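Local coordinates for protein putative phosphosugar isomerase (PDB 3FJ1) that is a putative phosphosugar isomerase built from two SIS domains that probably binds phosphorylated sugars and may act as a sugar transaminase, at residues S75-V83 with D106-A114; H138-P146 with T155-L166. One frame throughout, in Å; residues are numbered along the deposited sequence.

Contact 1: S75-V83 with D106-A114; sequences SLGPSVASV and DIVAMTRNA. With EDO (1,2-ethanediol), chain J.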
loop_
_atom_site.group_PDB
_atom_site.type_symbol
_atom_site.label_atom_id
_atom_site.label_comp_id
_atom_site.label_asym_id
_atom_site.label_seq_id
_atom_site.Cartn_x
_atom_site.Cartn_y
_atom_site.Cartn_z
ATOM N N SER A 75 -0.191 5.930 7.464
ATOM C CA SER A 75 -0.124 6.578 6.147
ATOM C C SER A 75 -1.483 7.206 5.809
ATOM O O SER A 75 -2.498 6.502 5.678
ATOM C CB SER A 75 0.249 5.561 5.059
ATOM O OG SER A 75 0.098 6.087 3.764
ATOM N N LEU A 76 -1.502 8.529 5.706
ATOM C CA LEU A 76 -2.704 9.267 5.442
ATOM C C LEU A 76 -2.984 9.492 3.965
ATOM O O LEU A 76 -2.197 10.136 3.265
ATOM C CB LEU A 76 -2.644 10.636 6.149
ATOM C CG LEU A 76 -2.591 10.709 7.684
ATOM C CD1 LEU A 76 -2.521 12.202 8.151
ATOM C CD2 LEU A 76 -3.743 9.937 8.325
ATOM N N GLY A 77 -4.127 8.997 3.497
ATOM C CA GLY A 77 -4.518 9.194 2.116
ATOM C C GLY A 77 -4.836 10.666 1.915
ATOM O O GLY A 77 -5.722 11.175 2.599
ATOM N N PRO A 78 -4.124 11.366 0.999
ATOM C CA PRO A 78 -4.360 12.829 0.906
ATOM C C PRO A 78 -5.777 13.254 0.599
ATOM O O PRO A 78 -6.147 14.370 0.923
ATOM C CB PRO A 78 -3.357 13.293 -0.156
ATOM C CG PRO A 78 -2.252 12.206 -0.164
ATOM C CD PRO A 78 -3.032 10.934 0.089
ATOM N N SER A 79 -6.584 12.357 0.019
ATOM C CA SER A 79 -8.004 12.685 -0.250
ATOM C C SER A 79 -8.774 13.013 1.024
ATOM O O SER A 79 -9.750 13.778 0.979
ATOM C CB SER A 79 -8.711 11.566 -1.014
ATOM O OG SER A 79 -8.919 10.377 -0.236
ATOM N N VAL A 80 -8.325 12.467 2.153
ATOM C CA VAL A 80 -8.965 12.742 3.448
ATOM C C VAL A 80 -9.040 14.250 3.702
ATOM O O VAL A 80 -10.020 14.753 4.262
ATOM C CB VAL A 80 -8.289 11.964 4.589
ATOM C CG1 VAL A 80 -8.828 12.393 5.932
ATOM C CG2 VAL A 80 -8.535 10.445 4.394
ATOM N N ALA A 81 -8.002 14.958 3.263
ATOM C CA ALA A 81 -7.995 16.426 3.324
ATOM C C ALA A 81 -8.555 17.067 2.055
ATOM O O ALA A 81 -9.465 17.922 2.105
ATOM C CB ALA A 81 -6.590 16.946 3.566
ATOM N N SER A 82 -7.999 16.673 0.915
ATOM C CA SER A 82 -8.266 17.383 -0.360
ATOM C C SER A 82 -9.654 17.161 -0.948
ATOM O O SER A 82 -10.161 18.018 -1.693
ATOM C CB SER A 82 -7.197 17.031 -1.410
ATOM O OG SER A 82 -7.376 15.700 -1.868
ATOM N N VAL A 83 -10.258 16.012 -0.651
ATOM C CA VAL A 83 -11.614 15.726 -1.108
ATOM C C VAL A 83 -12.626 15.897 0.025
ATOM O O VAL A 83 -13.613 16.624 -0.118
ATOM C CB VAL A 83 -11.696 14.306 -1.759
ATOM C CG1 VAL A 83 -13.135 13.939 -2.095
ATOM C CG2 VAL A 83 -10.812 14.254 -3.003
ATOM N N ASP A 106 -2.477 18.012 -3.354
ATOM C CA ASP A 106 -2.954 17.024 -2.394
ATOM C C ASP A 106 -2.026 16.865 -1.190
ATOM O O ASP A 106 -2.481 16.824 -0.056
ATOM C CB ASP A 106 -3.166 15.668 -3.068
ATOM C CG ASP A 106 -4.414 15.625 -3.928
ATOM O OD1 ASP A 106 -5.151 16.640 -4.012
ATOM O OD2 ASP A 106 -4.633 14.564 -4.539
ATOM N N ILE A 107 -0.726 16.769 -1.446
ATOM C CA ILE A 107 0.263 16.628 -0.367
ATOM C C ILE A 107 0.283 17.891 0.520
ATOM O O ILE A 107 0.353 17.800 1.742
ATOM C CB ILE A 107 1.656 16.265 -0.943
ATOM C CG1 ILE A 107 1.584 14.959 -1.760
ATOM C CG2 ILE A 107 2.731 16.197 0.133
ATOM C CD1 ILE A 107 1.002 13.756 -1.046
ATOM N N VAL A 108 0.176 19.051 -0.109
ATOM C CA VAL A 108 0.133 20.329 0.594
ATOM C C VAL A 108 -1.133 20.408 1.454
ATOM O O VAL A 108 -1.071 20.805 2.631
ATOM C CB VAL A 108 0.233 21.517 -0.415
ATOM C CG1 VAL A 108 -0.011 22.855 0.272
ATOM C CG2 VAL A 108 1.615 21.535 -1.090
ATOM N N ALA A 109 -2.276 19.985 0.897
ATOM C CA ALA A 109 -3.554 20.035 1.610
ATOM C C ALA A 109 -3.584 19.129 2.836
ATOM O O ALA A 109 -4.082 19.526 3.877
ATOM C CB ALA A 109 -4.722 19.707 0.697
HETATM N N MSE A 110 -3.079 17.911 2.688
HETATM C CA MSE A 110 -3.073 16.956 3.766
HETATM C C MSE A 110 -2.125 17.439 4.870
HETATM O O MSE A 110 -2.465 17.378 6.074
HETATM C CB MSE A 110 -2.703 15.582 3.226
HETATM C CG MSE A 110 -2.803 14.461 4.214
HETATM SE SE MSE A 110 -4.624 13.982 4.807
HETATM C CE MSE A 110 -4.445 15.075 6.363
ATOM N N THR A 111 -0.969 17.940 4.466
ATOM C CA THR A 111 0.006 18.460 5.420
ATOM C C THR A 111 -0.529 19.703 6.143
ATOM O O THR A 111 -0.382 19.812 7.355
ATOM C CB THR A 111 1.371 18.722 4.773
ATOM O OG1 THR A 111 1.798 17.548 4.070
ATOM C CG2 THR A 111 2.394 19.123 5.841
ATOM N N ARG A 112 -1.225 20.568 5.413
ATOM C CA ARG A 112 -1.838 21.757 6.000
ATOM C C ARG A 112 -2.904 21.368 7.032
ATOM O O ARG A 112 -2.934 21.900 8.151
ATOM C CB ARG A 112 -2.460 22.653 4.908
ATOM C CG ARG A 112 -3.148 23.902 5.463
ATOM C CD ARG A 112 -3.649 24.854 4.366
ATOM N NE ARG A 112 -4.732 24.270 3.564
ATOM C CZ ARG A 112 -4.658 23.945 2.268
ATOM N NH1 ARG A 112 -3.548 24.157 1.556
ATOM N NH2 ARG A 112 -5.723 23.397 1.664
ATOM N N ASN A 113 -3.768 20.434 6.656
ATOM C CA ASN A 113 -4.844 19.960 7.530
ATOM C C ASN A 113 -4.301 19.270 8.766
ATOM O O ASN A 113 -4.854 19.406 9.876
ATOM C CB ASN A 113 -5.819 19.022 6.779
ATOM C CG ASN A 113 -6.878 19.798 5.964
ATOM O OD1 ASN A 113 -6.709 21.003 5.676
ATOM N ND2 ASN A 113 -7.957 19.106 5.567
ATOM N N ALA A 114 -3.248 18.488 8.568
ATOM C CA ALA A 114 -2.606 17.798 9.697
ATOM C C ALA A 114 -2.199 18.814 10.785
ATOM O O ALA A 114 -2.447 18.576 11.966
ATOM C CB ALA A 114 -1.410 17.006 9.220
HETATM C C1 EDO J . -7.026 5.413 4.731
HETATM O O1 EDO J . -6.002 4.736 5.489
HETATM C C2 EDO J . -6.504 6.726 4.179
HETATM O O2 EDO J . -5.980 7.577 5.183
#

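Contact 2: H138-P146 with T155-L166; sequences HTIDIHAGP and TFVTSAVAGLML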
loop_
_atom_site.group_PDB
_atom_site.type_symbol
_atom_site.label_atom_id
_atom_site.label_comp_id
_atom_site.label_asym_id
_atom_site.label_seq_id
_atom_site.Cartn_x
_atom_site.Cartn_y
_atom_site.Cartn_z
ATOM N N HIS A 138 8.498 22.661 10.208
ATOM C CA HIS A 138 9.905 22.535 9.908
ATOM C C HIS A 138 10.098 21.926 8.534
ATOM O O HIS A 138 9.315 21.076 8.108
ATOM C CB HIS A 138 10.573 21.622 10.936
ATOM C CG HIS A 138 10.441 22.113 12.337
ATOM N ND1 HIS A 138 11.273 23.074 12.860
ATOM C CD2 HIS A 138 9.571 21.794 13.317
ATOM C CE1 HIS A 138 10.907 23.344 14.101
ATOM N NE2 HIS A 138 9.870 22.587 14.402
ATOM N N THR A 139 11.159 22.354 7.848
ATOM C CA THR A 139 11.520 21.759 6.572
ATOM C C THR A 139 12.944 21.264 6.622
ATOM O O THR A 139 13.859 21.994 7.031
ATOM C CB THR A 139 11.358 22.734 5.432
ATOM O OG1 THR A 139 9.970 23.062 5.338
ATOM C CG2 THR A 139 11.867 22.111 4.081
ATOM N N ILE A 140 13.139 20.018 6.223
ATOM C CA ILE A 140 14.469 19.476 6.076
ATOM C C ILE A 140 14.766 19.372 4.573
ATOM O O ILE A 140 14.135 18.584 3.833
ATOM C CB ILE A 140 14.610 18.104 6.758
ATOM C CG1 ILE A 140 14.472 18.274 8.272
ATOM C CG2 ILE A 140 15.929 17.467 6.389
ATOM C CD1 ILE A 140 14.265 17.009 9.040
ATOM N N ASP A 141 15.715 20.189 4.121
ATOM C CA ASP A 141 16.191 20.148 2.743
ATOM C C ASP A 141 17.022 18.851 2.557
ATOM O O ASP A 141 18.026 18.625 3.260
ATOM C CB ASP A 141 17.045 21.383 2.494
ATOM C CG ASP A 141 17.489 21.552 1.049
ATOM O OD1 ASP A 141 17.544 20.593 0.246
ATOM O OD2 ASP A 141 17.851 22.714 0.734
ATOM N N ILE A 142 16.597 18.014 1.624
ATOM C CA ILE A 142 17.278 16.729 1.349
ATOM C C ILE A 142 18.591 16.822 0.548
ATOM O O ILE A 142 19.339 15.829 0.444
ATOM C CB ILE A 142 16.302 15.694 0.709
ATOM C CG1 ILE A 142 15.952 16.049 -0.756
ATOM C CG2 ILE A 142 15.033 15.549 1.645
ATOM C CD1 ILE A 142 15.065 15.008 -1.475
ATOM N N HIS A 143 18.896 17.995 0.014
ATOM C CA HIS A 143 20.147 18.194 -0.714
ATOM C C HIS A 143 20.420 17.178 -1.836
ATOM O O HIS A 143 21.537 16.707 -2.004
ATOM C CB HIS A 143 21.330 18.248 0.291
ATOM C CG HIS A 143 21.284 19.418 1.223
ATOM N ND1 HIS A 143 20.563 19.418 2.397
ATOM C CD2 HIS A 143 21.860 20.639 1.142
ATOM C CE1 HIS A 143 20.703 20.582 3.003
ATOM N NE2 HIS A 143 21.488 21.337 2.259
ATOM N N ALA A 144 19.380 16.850 -2.598
ATOM C CA ALA A 144 19.481 15.930 -3.718
ATOM C C ALA A 144 20.050 16.680 -4.917
ATOM O O ALA A 144 20.669 16.071 -5.783
ATOM C CB ALA A 144 18.107 15.393 -4.081
ATOM N N GLY A 145 19.845 17.997 -4.944
ATOM C CA GLY A 145 20.241 18.822 -6.103
ATOM C C GLY A 145 19.265 18.594 -7.246
ATOM O O GLY A 145 18.270 17.908 -7.096
ATOM N N PRO A 146 19.521 19.206 -8.404
ATOM C CA PRO A 146 18.595 19.009 -9.522
ATOM C C PRO A 146 18.593 17.564 -10.039
ATOM O O PRO A 146 19.652 16.945 -10.164
ATOM C CB PRO A 146 19.119 19.990 -10.607
ATOM C CG PRO A 146 20.543 20.266 -10.251
ATOM C CD PRO A 146 20.644 20.097 -8.732
ATOM N N THR A 155 16.808 11.747 -5.236
ATOM C CA THR A 155 15.666 12.119 -4.418
ATOM C C THR A 155 15.260 10.965 -3.503
ATOM O O THR A 155 15.028 11.167 -2.317
ATOM C CB THR A 155 14.486 12.574 -5.297
ATOM O OG1 THR A 155 14.791 13.859 -5.861
ATOM C CG2 THR A 155 13.204 12.704 -4.471
ATOM N N PHE A 156 15.142 9.752 -4.050
ATOM C CA PHE A 156 14.806 8.605 -3.182
ATOM C C PHE A 156 15.835 8.404 -2.045
ATOM O O PHE A 156 15.477 8.332 -0.865
ATOM C CB PHE A 156 14.673 7.314 -3.984
ATOM C CG PHE A 156 14.259 6.157 -3.130
ATOM C CD1 PHE A 156 12.930 5.912 -2.894
ATOM C CD2 PHE A 156 15.200 5.398 -2.451
ATOM C CE1 PHE A 156 12.528 4.874 -2.081
ATOM C CE2 PHE A 156 14.803 4.330 -1.612
ATOM C CZ PHE A 156 13.444 4.086 -1.419
ATOM N N VAL A 157 17.106 8.314 -2.419
ATOM C CA VAL A 157 18.178 8.032 -1.448
ATOM C C VAL A 157 18.289 9.111 -0.399
ATOM O O VAL A 157 18.253 8.803 0.784
ATOM C CB VAL A 157 19.531 7.728 -2.138
ATOM C CG1 VAL A 157 20.636 7.591 -1.105
ATOM C CG2 VAL A 157 19.418 6.436 -2.990
ATOM N N THR A 158 18.385 10.373 -0.818
ATOM C CA THR A 158 18.515 11.491 0.122
ATOM C C THR A 158 17.272 11.713 0.999
ATOM O O THR A 158 17.406 12.074 2.170
ATOM C CB THR A 158 18.901 12.822 -0.568
ATOM O OG1 THR A 158 17.910 13.196 -1.529
ATOM C CG2 THR A 158 20.296 12.720 -1.233
ATOM N N SER A 159 16.082 11.481 0.448
ATOM C CA SER A 159 14.844 11.558 1.252
ATOM C C SER A 159 14.919 10.561 2.420
ATOM O O SER A 159 14.634 10.892 3.595
ATOM C CB SER A 159 13.601 11.314 0.391
ATOM O OG SER A 159 13.359 12.398 -0.526
ATOM N N ALA A 160 15.264 9.312 2.091
ATOM C CA ALA A 160 15.377 8.295 3.084
ATOM C C ALA A 160 16.477 8.608 4.098
ATOM O O ALA A 160 16.252 8.469 5.301
ATOM C CB ALA A 160 15.557 6.889 2.433
ATOM N N VAL A 161 17.633 9.078 3.627
ATOM C CA VAL A 161 18.724 9.421 4.518
ATOM C C VAL A 161 18.327 10.546 5.478
ATOM O O VAL A 161 18.574 10.433 6.691
ATOM C CB VAL A 161 20.013 9.768 3.753
ATOM C CG1 VAL A 161 21.020 10.385 4.674
ATOM C CG2 VAL A 161 20.572 8.479 3.100
ATOM N N ALA A 162 17.689 11.590 4.946
ATOM C CA ALA A 162 17.182 12.695 5.775
ATOM C C ALA A 162 16.276 12.191 6.900
ATOM O O ALA A 162 16.434 12.604 8.067
ATOM C CB ALA A 162 16.483 13.762 4.936
ATOM N N GLY A 163 15.300 11.349 6.547
ATOM C CA GLY A 163 14.392 10.753 7.537
ATOM C C GLY A 163 15.126 9.878 8.546
ATOM O O GLY A 163 14.840 9.925 9.747
ATOM N N LEU A 164 16.085 9.091 8.079
ATOM C CA LEU A 164 16.881 8.244 8.977
ATOM C C LEU A 164 17.745 9.059 9.946
ATOM O O LEU A 164 17.883 8.674 11.104
ATOM C CB LEU A 164 17.720 7.202 8.207
ATOM C CG LEU A 164 16.922 6.045 7.561
ATOM C CD1 LEU A 164 17.862 5.276 6.636
ATOM C CD2 LEU A 164 16.160 5.090 8.558
HETATM N N MSE A 165 18.340 10.148 9.459
HETATM C CA MSE A 165 19.146 11.090 10.294
HETATM C C MSE A 165 18.266 11.648 11.408
HETATM O O MSE A 165 18.667 11.699 12.567
HETATM C CB MSE A 165 19.689 12.248 9.451
HETATM C CG MSE A 165 20.843 11.879 8.523
HETATM SE SE MSE A 165 21.198 13.332 7.248
HETATM C CE MSE A 165 21.871 14.769 8.420
ATOM N N LEU A 166 17.034 12.004 11.066
ATOM C CA LEU A 166 16.114 12.588 12.038
ATOM C C LEU A 166 15.789 11.564 13.096
ATOM O O LEU A 166 15.892 11.837 14.287
ATOM C CB LEU A 166 14.840 13.077 11.336
ATOM C CG LEU A 166 13.747 13.763 12.159
ATOM C CD1 LEU A 166 14.282 15.046 12.837
ATOM C CD2 LEU A 166 12.510 14.048 11.243
#

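Contact 1: S75-V83 with D106-A114
The Asp106 carboxylate is held from two directions: OD1 lies 3.2 Å from Ser82 OG, a weak hydrogen bond, while OD2 forms a salt bridge with Arg213 of the second subunit, its stronger partner. Ser82 OG also lies near Pro78 O, and its single proton could go there instead. That carbonyl oxygen already takes the backbone N-H groups of both Ala81 and Ser82, and so fixes the short helical turn 79-82 that lies on helix 105-116.

Apolar contact centres on selenomethionine Met110. Its CG stands opposite the backbone N (chi1 -174°), and the next two torsions bend the chain so that SE comes within 3.7 Å of Gly77 O and CE within 3.9 Å of Leu76 CD1. The leucine and Met110 side chains meet at about a right angle. Ala81 points its methyl toward the helix, where CB rests 3.5 Å from Met110 CA and 3.2 Å from Asn113 ND2, the amide nitrogen that Asp85 holds. The Pro78 ring lies alongside Ile107, CG to CD1 3.7 Å. Gly77 N gives an almost straight bond (175°) to O2 of a 1,2-ethanediol, probably from the crystallisation liquor, 2.9 Å away; Glu66 of the second subunit binds the same molecule.

Strand 45-49 packs beside the pair within the SIS domain, Ala47 touching Leu76 and Val49 touching Met110, while Leu132 of helix 131-134 packs on Ile107 and the second subunit reaches Val80 and Ser82.

Contact 2: H138-P146 with T155-L166
Ile142 and Thr158 cross at about a right angle. The isoleucine has CG1 wedged between its own backbone N and carbonyl carbon (chi1 72°), and its extended end carries CD1 across the helix surface to lie 3.4 Å from Thr158 OG1 and 3.3 Å from Ser159 OG. Both hydroxyls are turned to the helix backbone: Ser159 OG bonds Thr155 O at 2.7 Å, reaching it from the face opposite to that used by Ser159 N, and Thr158 OG1 bonds Lys154 O. The apolar CD1 therefore packs on hydroxyls whose hydrogen bonds are made within the helix. Ala144 adds its methyl to the same threonine, CB to OG1 3.4 Å. Further along, Ala162 CB receives the CG2 methyls of both Ile140 and Ile142, each at 4.0 Å, and Ile140 meets Leu166 at a slant through their delta methyls. At the end of the strand, Asp141 OD1 accepts His143 N (2.9 Å) in an Asx turn that redirects the chain toward Ala144. An edge strand of the parallel sheet and the loop leaving it, packed on the helix that follows, fit the three-layer alpha/beta/alpha fold of SIS domains.

In the fold
From the N terminus the chain passes helix 8-41, strand 45-49 and helix 53-69 before contact 1 opens at the end of edge strand 73-75. Its closure, tying turn 79-82 to helix 105-116, spans a loop of 22 residues holding strand 93-99, the middle of the five-stranded parallel sheet. Strand 120-125 and helix 131-134 follow, then contact 2 ties the other edge strand, 138-141, and its exit loop to helix 153-171, closing a loop of eight residues. The two are in series, neither nested nor crossed, with centres 21 Å apart and nearest atoms about 8 Å apart. Contact 1 borders the second subunit; contact 2 packs against helices 8-41 and 308-326 of its own chain.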